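Local coordinates for protein chitinase (PDB 4TXG) that is probably a chitin-degrading glycosidase of family GH18, binding chitin and hydrolysing its O-glycosidic links, at residues 732-737 against 765-770; 445-450 against 700-705; 694-699 against 736-741. One frame throughout, in Å; residues are numbered along the deposited sequence.

Interaction 1. Residues 732-737 against 765-770. With CS (cesium ion), chain G.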
# COMPACT_ATOMS: atom_id res chain seq x y z
N GLY A 732 11.63 17.52 -2.68
CA GLY A 732 12.15 16.85 -3.86
C GLY A 732 12.05 15.35 -3.69
O GLY A 732 11.70 14.86 -2.61
N ASP A 733 12.35 14.61 -4.76
CA ASP A 733 12.31 13.15 -4.76
C ASP A 733 13.57 12.49 -4.19
O ASP A 733 13.49 11.51 -3.45
CB ASP A 733 12.10 12.61 -6.18
CG ASP A 733 10.71 12.92 -6.73
OD1 ASP A 733 9.81 13.28 -5.96
OD2 ASP A 733 10.53 12.77 -7.96
N PHE A 734 14.74 13.01 -4.57
CA PHE A 734 15.98 12.31 -4.24
C PHE A 734 17.07 13.19 -3.70
O PHE A 734 17.23 14.35 -4.10
CB PHE A 734 16.52 11.58 -5.47
CG PHE A 734 15.55 10.61 -6.07
CD1 PHE A 734 15.20 9.47 -5.37
CD2 PHE A 734 14.99 10.84 -7.32
CE1 PHE A 734 14.31 8.55 -5.92
CE2 PHE A 734 14.09 9.94 -7.87
CZ PHE A 734 13.74 8.80 -7.17
N ASN A 735 17.85 12.60 -2.81
CA ASN A 735 19.15 13.14 -2.45
C ASN A 735 20.20 12.30 -3.16
O ASN A 735 20.33 11.10 -2.88
CB ASN A 735 19.35 13.08 -0.93
CG ASN A 735 18.35 13.93 -0.19
OD1 ASN A 735 18.11 15.08 -0.55
ND2 ASN A 735 17.74 13.36 0.85
N ARG A 736 20.93 12.89 -4.10
CA ARG A 736 21.92 12.09 -4.82
C ARG A 736 23.19 11.99 -4.00
O ARG A 736 23.71 12.98 -3.50
CB ARG A 736 22.21 12.67 -6.20
CG ARG A 736 23.01 11.69 -7.06
CD ARG A 736 22.85 11.94 -8.56
NE ARG A 736 23.51 10.88 -9.32
CZ ARG A 736 22.94 9.72 -9.62
NH1 ARG A 736 21.70 9.44 -9.23
NH2 ARG A 736 23.63 8.82 -10.31
N VAL A 737 23.68 10.76 -3.87
CA VAL A 737 24.82 10.43 -3.02
C VAL A 737 26.03 10.10 -3.90
O VAL A 737 25.86 9.57 -4.99
CB VAL A 737 24.46 9.24 -2.11
CG1 VAL A 737 25.70 8.58 -1.52
CG2 VAL A 737 23.50 9.70 -1.03
N GLY A 765 14.99 0.98 -2.69
CA GLY A 765 16.06 1.15 -3.66
C GLY A 765 17.41 0.85 -3.03
O GLY A 765 17.58 -0.19 -2.40
N PRO A 766 18.39 1.75 -3.19
CA PRO A 766 18.40 2.98 -4.00
C PRO A 766 18.23 2.71 -5.50
O PRO A 766 17.99 1.57 -5.90
CB PRO A 766 19.79 3.58 -3.71
CG PRO A 766 20.21 2.98 -2.40
CD PRO A 766 19.64 1.59 -2.42
N SER A 767 18.35 3.75 -6.31
CA SER A 767 18.18 3.59 -7.75
C SER A 767 18.97 4.66 -8.50
O SER A 767 19.54 5.56 -7.89
CB SER A 767 16.70 3.67 -8.14
OG SER A 767 16.18 4.95 -7.81
N HIS A 768 19.01 4.52 -9.82
CA HIS A 768 19.63 5.50 -10.71
C HIS A 768 21.13 5.63 -10.46
O HIS A 768 21.66 6.72 -10.22
CB HIS A 768 18.93 6.85 -10.58
CG HIS A 768 17.45 6.77 -10.70
ND1 HIS A 768 16.59 7.63 -10.05
CD2 HIS A 768 16.66 5.90 -11.38
CE1 HIS A 768 15.34 7.31 -10.33
NE2 HIS A 768 15.35 6.26 -11.14
N TYR A 769 21.80 4.48 -10.54
CA TYR A 769 23.24 4.40 -10.32
C TYR A 769 24.04 4.90 -11.50
O TYR A 769 23.68 4.67 -12.66
CB TYR A 769 23.64 2.95 -10.02
CG TYR A 769 23.09 2.40 -8.73
CD1 TYR A 769 21.85 1.76 -8.70
CD2 TYR A 769 23.82 2.49 -7.55
CE1 TYR A 769 21.35 1.25 -7.51
CE2 TYR A 769 23.33 2.00 -6.37
CZ TYR A 769 22.09 1.37 -6.35
OH TYR A 769 21.60 0.87 -5.17
N THR A 770 25.14 5.59 -11.22
CA THR A 770 26.13 5.86 -12.27
C THR A 770 27.52 5.53 -11.78
O THR A 770 27.82 5.57 -10.58
CB THR A 770 26.11 7.33 -12.75
OG1 THR A 770 26.29 8.22 -11.64
CG2 THR A 770 24.81 7.65 -13.47
CS CS G . 18.47 15.90 -6.41
O HOH W 1 19.00 13.25 -8.20
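Arg736 reaches over to the backbone carbonyl of His768 and grips that single oxygen with both terminal nitrogens: NH1 and NH2 each lie 2.9 Å from His768 O. The oxygen sits in the guanidinium plane, and both N-H groups lie in the plane of the carbonyl. NH2 makes a second bond, 3.0 Å to Thr770 OG1, which also lies in the guanidinium plane. CG anti to the backbone N (chi1 -168°) and a chain extended from there to NE give the arginine its reach. The axes of strands 734-737 and 767-770 pass 9.3 Å apart at their closest, 24° from parallel; with strand 694-700 lying between, the extended arm spans the gap. That middle strand also supplies Gln696 to NE, and Asp698 to both Arg736 NH1 and His768 ND1.

Farther along, the edge of the His768 imidazole meets the face of Phe734 in an offset edge-to-face pair, centroids 5.3 Å apart and planes at 87°. His768 CE1 comes closest, 3.8 Å from Phe734 CE2. The carbonyl O of Phe734 binds a cesium ion at 3.0 Å, together with a water and Ser719 OG.

Taken together, the arginine and histidine bridge two non-adjacent strands across one face of the sheet of the Chitinase C region. Asp698 between them would balance the arginine's positive charge and probably favours a proton on His768 ND1.

Interaction 2. Residues 445-450 against 700-705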
# COMPACT_ATOMS: atom_id res chain seq x y z
N TYR A 445 4.89 8.09 0.13
CA TYR A 445 5.09 8.16 -1.31
C TYR A 445 6.59 8.28 -1.62
O TYR A 445 7.13 7.56 -2.48
CB TYR A 445 4.34 9.35 -1.91
CG TYR A 445 4.84 9.76 -3.27
CD1 TYR A 445 4.55 8.99 -4.40
CD2 TYR A 445 5.62 10.90 -3.43
CE1 TYR A 445 5.02 9.36 -5.65
CE2 TYR A 445 6.09 11.27 -4.68
CZ TYR A 445 5.80 10.49 -5.78
OH TYR A 445 6.28 10.86 -7.02
N HIS A 446 7.25 9.18 -0.92
CA HIS A 446 8.66 9.42 -1.20
C HIS A 446 9.53 8.23 -0.82
O HIS A 446 10.55 7.98 -1.47
CB HIS A 446 9.11 10.70 -0.51
CG HIS A 446 8.73 11.93 -1.28
ND1 HIS A 446 9.25 12.20 -2.52
CD2 HIS A 446 7.82 12.90 -1.02
CE1 HIS A 446 8.71 13.32 -2.98
NE2 HIS A 446 7.85 13.77 -2.09
N TYR A 447 9.11 7.48 0.19
CA TYR A 447 9.79 6.23 0.50
C TYR A 447 9.76 5.30 -0.72
O TYR A 447 10.79 4.76 -1.14
CB TYR A 447 9.16 5.52 1.73
CG TYR A 447 9.64 4.10 1.89
CD1 TYR A 447 9.02 3.05 1.21
CD2 TYR A 447 10.75 3.79 2.68
CE1 TYR A 447 9.48 1.75 1.32
CE2 TYR A 447 11.21 2.49 2.80
CZ TYR A 447 10.57 1.48 2.11
OH TYR A 447 11.00 0.15 2.21
N TYR A 448 8.58 5.10 -1.29
CA TYR A 448 8.44 4.10 -2.36
C TYR A 448 9.12 4.53 -3.66
O TYR A 448 9.48 3.69 -4.47
CB TYR A 448 6.95 3.77 -2.58
CG TYR A 448 6.50 2.83 -1.48
CD1 TYR A 448 6.85 1.49 -1.50
CD2 TYR A 448 5.78 3.29 -0.38
CE1 TYR A 448 6.50 0.62 -0.48
CE2 TYR A 448 5.42 2.43 0.66
CZ TYR A 448 5.77 1.09 0.60
OH TYR A 448 5.43 0.21 1.61
N ARG A 449 9.35 5.83 -3.84
CA ARG A 449 10.08 6.29 -5.02
C ARG A 449 11.54 5.87 -5.02
O ARG A 449 12.23 5.98 -6.03
CB ARG A 449 9.98 7.81 -5.17
CG ARG A 449 8.60 8.28 -5.59
CD ARG A 449 8.32 7.88 -7.05
NE ARG A 449 9.06 8.77 -7.93
CZ ARG A 449 10.23 8.47 -8.47
NH1 ARG A 449 10.77 7.28 -8.25
NH2 ARG A 449 10.84 9.35 -9.24
N GLY A 450 12.03 5.42 -3.87
CA GLY A 450 13.39 4.92 -3.81
C GLY A 450 13.59 3.76 -4.76
O GLY A 450 14.65 3.62 -5.36
N PRO A 700 15.99 8.05 -1.74
CA PRO A 700 14.75 8.83 -1.62
C PRO A 700 14.80 9.76 -0.41
O PRO A 700 15.50 9.48 0.57
CB PRO A 700 13.67 7.75 -1.44
CG PRO A 700 14.41 6.57 -0.83
CD PRO A 700 15.79 6.61 -1.48
N THR A 701 14.08 10.87 -0.50
CA THR A 701 14.08 11.88 0.55
C THR A 701 13.29 11.47 1.80
O THR A 701 13.10 12.28 2.70
CB THR A 701 13.49 13.20 0.02
OG1 THR A 701 12.25 12.92 -0.64
CG2 THR A 701 14.47 13.87 -0.97
N SER A 702 12.81 10.23 1.82
CA SER A 702 12.24 9.67 3.05
C SER A 702 13.29 9.65 4.16
O SER A 702 12.95 9.76 5.34
CB SER A 702 11.69 8.25 2.79
OG SER A 702 12.69 7.41 2.21
N ALA A 703 14.57 9.53 3.78
CA ALA A 703 15.66 9.61 4.76
C ALA A 703 16.26 10.99 4.70
O ALA A 703 16.40 11.57 3.61
CB ALA A 703 16.73 8.55 4.49
N PRO A 704 16.63 11.54 5.86
CA PRO A 704 17.30 12.84 5.92
C PRO A 704 18.57 12.84 5.10
O PRO A 704 19.20 11.80 4.93
CB PRO A 704 17.61 13.02 7.41
CG PRO A 704 16.68 12.11 8.12
CD PRO A 704 16.40 10.96 7.20
N ALA A 705 18.97 14.01 4.61
CA ALA A 705 20.09 14.07 3.67
C ALA A 705 21.44 14.08 4.40
O ALA A 705 22.35 14.81 4.01
CB ALA A 705 19.96 15.30 2.78
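A type I beta turn, Pro700 to Ala703, begins at the last residue of strand 694-700 and nests against residues 446-450, with Pro700 facing Gly450 and Ser702 facing Tyr447. This is a buried seam between the GH18 catalytic region and the Chitinase C region. The segments meet by van der Waals contact; the hydroxyls of Thr701 and Ser702 bond elsewhere.

The pyrrolidine of Pro700 lies over the backbone of His446 and Gly450: its CB comes within 3.1 Å of His446 O, and its CG is 3.6 Å from Gly450 CA. Gly450 has no side chain, and a CB there would run into the proline ring. Ser702 rests on Tyr447, its CB 3.9 Å from Tyr447 CB, while the Tyr447 ring heads off toward Leu377 and Phe383. Ser702 OG, set between the backbone N and the carbonyl carbon (chi1 55°), is bonded to Pro762 O, and Ser702 O receives the indole N-H of Trp443.

On the other flank Thr701 lies beside the imidazole of His446. Its hydroxyl is engaged with Gly732 O, and it approaches His446 obliquely, with Thr701 OG1 3.6 Å from His446 ND1.

Interaction 3. Residues 694-699 against 736-741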
# COMPACT_ATOMS: atom_id res chain seq x y z
N GLU A 694 34.09 7.07 -9.30
CA GLU A 694 32.99 7.63 -8.51
C GLU A 694 31.68 6.91 -8.75
O GLU A 694 31.24 6.73 -9.89
CB GLU A 694 32.80 9.12 -8.82
CG GLU A 694 31.70 9.76 -7.98
CD GLU A 694 31.55 11.24 -8.24
OE1 GLU A 694 32.10 11.72 -9.26
OE2 GLU A 694 30.87 11.92 -7.44
N PHE A 695 31.04 6.49 -7.66
CA PHE A 695 29.73 5.88 -7.75
C PHE A 695 28.71 6.87 -7.23
O PHE A 695 28.91 7.45 -6.16
CB PHE A 695 29.67 4.58 -6.95
CG PHE A 695 30.80 3.62 -7.26
CD1 PHE A 695 30.87 2.98 -8.48
CD2 PHE A 695 31.77 3.36 -6.30
CE1 PHE A 695 31.91 2.10 -8.77
CE2 PHE A 695 32.81 2.47 -6.58
CZ PHE A 695 32.87 1.84 -7.82
N GLN A 696 27.63 7.10 -7.98
CA GLN A 696 26.53 7.92 -7.48
C GLN A 696 25.22 7.16 -7.57
O GLN A 696 25.07 6.26 -8.39
CB GLN A 696 26.41 9.23 -8.26
CG GLN A 696 27.56 10.19 -8.07
CD GLN A 696 27.27 11.55 -8.69
OE1 GLN A 696 26.18 11.80 -9.22
NE2 GLN A 696 28.25 12.45 -8.62
N PHE A 697 24.27 7.51 -6.71
CA PHE A 697 22.93 6.94 -6.80
C PHE A 697 21.94 7.83 -6.06
O PHE A 697 22.34 8.65 -5.23
CB PHE A 697 22.89 5.50 -6.26
CG PHE A 697 23.59 5.31 -4.94
CD1 PHE A 697 22.90 5.49 -3.74
CD2 PHE A 697 24.92 4.93 -4.89
CE1 PHE A 697 23.54 5.31 -2.52
CE2 PHE A 697 25.56 4.75 -3.67
CZ PHE A 697 24.87 4.94 -2.48
N ASP A 698 20.67 7.66 -6.38
CA ASP A 698 19.59 8.42 -5.74
C ASP A 698 19.07 7.70 -4.50
O ASP A 698 18.70 6.53 -4.56
CB ASP A 698 18.43 8.66 -6.71
CG ASP A 698 18.75 9.69 -7.77
OD1 ASP A 698 19.61 10.56 -7.54
OD2 ASP A 698 18.11 9.63 -8.84
N VAL A 699 19.05 8.42 -3.38
CA VAL A 699 18.42 7.94 -2.16
C VAL A 699 17.12 8.73 -1.98
O VAL A 699 17.14 9.96 -2.09
CB VAL A 699 19.36 8.13 -0.95
CG1 VAL A 699 18.70 7.67 0.34
CG2 VAL A 699 20.65 7.36 -1.20
N ARG A 736 20.93 12.89 -4.10
CA ARG A 736 21.92 12.09 -4.82
C ARG A 736 23.19 11.99 -4.00
O ARG A 736 23.71 12.98 -3.50
CB ARG A 736 22.21 12.67 -6.20
CG ARG A 736 23.01 11.69 -7.06
CD ARG A 736 22.85 11.94 -8.56
NE ARG A 736 23.51 10.88 -9.32
CZ ARG A 736 22.94 9.72 -9.62
NH1 ARG A 736 21.70 9.44 -9.23
NH2 ARG A 736 23.63 8.82 -10.31
N VAL A 737 23.68 10.76 -3.87
CA VAL A 737 24.82 10.43 -3.02
C VAL A 737 26.03 10.10 -3.90
O VAL A 737 25.86 9.57 -4.99
CB VAL A 737 24.46 9.24 -2.11
CG1 VAL A 737 25.70 8.58 -1.52
CG2 VAL A 737 23.50 9.70 -1.03
N SER A 738 27.22 10.44 -3.43
CA SER A 738 28.46 10.07 -4.11
C SER A 738 29.39 9.34 -3.14
O SER A 738 29.57 9.76 -2.00
CB SER A 738 29.16 11.30 -4.68
OG SER A 738 30.50 11.01 -5.04
N VAL A 739 29.98 8.25 -3.61
CA VAL A 739 31.09 7.66 -2.89
C VAL A 739 32.14 7.25 -3.91
O VAL A 739 31.81 6.76 -4.99
CB VAL A 739 30.65 6.46 -2.02
CG1 VAL A 739 30.06 5.35 -2.89
CG2 VAL A 739 31.83 5.95 -1.17
N LYS A 740 33.41 7.50 -3.59
CA LYS A 740 34.50 7.17 -4.50
C LYS A 740 35.37 6.06 -3.93
O LYS A 740 35.57 5.99 -2.72
CB LYS A 740 35.38 8.40 -4.75
CG LYS A 740 34.66 9.57 -5.37
CD LYS A 740 35.63 10.71 -5.65
CE LYS A 740 34.90 11.92 -6.22
NZ LYS A 740 35.82 13.05 -6.51
N LEU A 741 35.90 5.21 -4.80
CA LEU A 741 37.02 4.38 -4.39
C LEU A 741 38.12 5.33 -3.94
O LEU A 741 38.35 6.37 -4.57
CB LEU A 741 37.52 3.49 -5.54
CG LEU A 741 36.59 2.35 -6.00
CD1 LEU A 741 37.16 1.63 -7.21
CD2 LEU A 741 36.33 1.37 -4.85
O HOH W 2 25.62 10.93 -12.10
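Gln696 stands opposite Ser738 as a non-hydrogen-bonded pair of two antiparallel strands, and its side chain threads between Arg736 and Ser738. CB lies against the opposing backbone, 3.3 Å from Val737 O, and also meets Arg736 NH2. CG, placed anti to the carbonyl carbon (chi1 -67°), touches Ser738 CB at 3.9 Å. From there the chain runs extended to an amide that works at both ends. OE1 takes the N-H of Arg736 NE at 2.8 Å in the carbonyl plane, on a lone pair, with the amide and guanidinium planes turned 60° apart; water 2 also donates to OE1. NE2 turns back along its own strand and gives a nearly straight bond of 2.9 Å to Glu694 OE2.

That carboxylate oxygen is held twice: Ser738 OG donates to it from across the strands at 2.6 Å, on the anti side, while the amide comes from above the carboxylate plane. Beside it, Lys740 crosses Glu694 at a slant, Lys740 CG against Glu694 CB. At the other end of the row, Asp698 OD1 forms a salt bridge with Arg736 NH1 at 2.9 Å whose hydrogen bond is weak, the carboxylate and guanidinium planes 81° apart; its OD2 goes to His768.

The opposite face is apolar. Phe697 and Val737 lie side by side, with Val737 CB over a face of the ring; Val699 meets Val737, and Phe695 packs on Leu741. Paired N-H and C=O groups of Phe695 with Val739 and of Phe697 with Val737 link the backbones. A polar row on one face and a buried apolar row on the other make a two-faced sheet, antiparallel here, as in a beta sandwich, consistent with packing against the four-stranded sheet that includes strand 659-664.

Overall arrangement
Interactions 1 and 3 belong to one six-stranded sheet and share strand 734-740, with Arg736 serving both. Interaction 3 joins direct neighbours by backbone ladders and has an apolar face that is buried, whereas interaction 1 skips a strand, lies at the surface and depends on side-chain reach. Strand 694-700 links them through Asp698. Interaction 2 is different again: fully buried, built from close van der Waals contacts, and set where the sheet's end meets the catalytic region. It meets interaction 1 at Thr701, and at Gly450 beside Ser767, but joins interaction 3 by sequence alone.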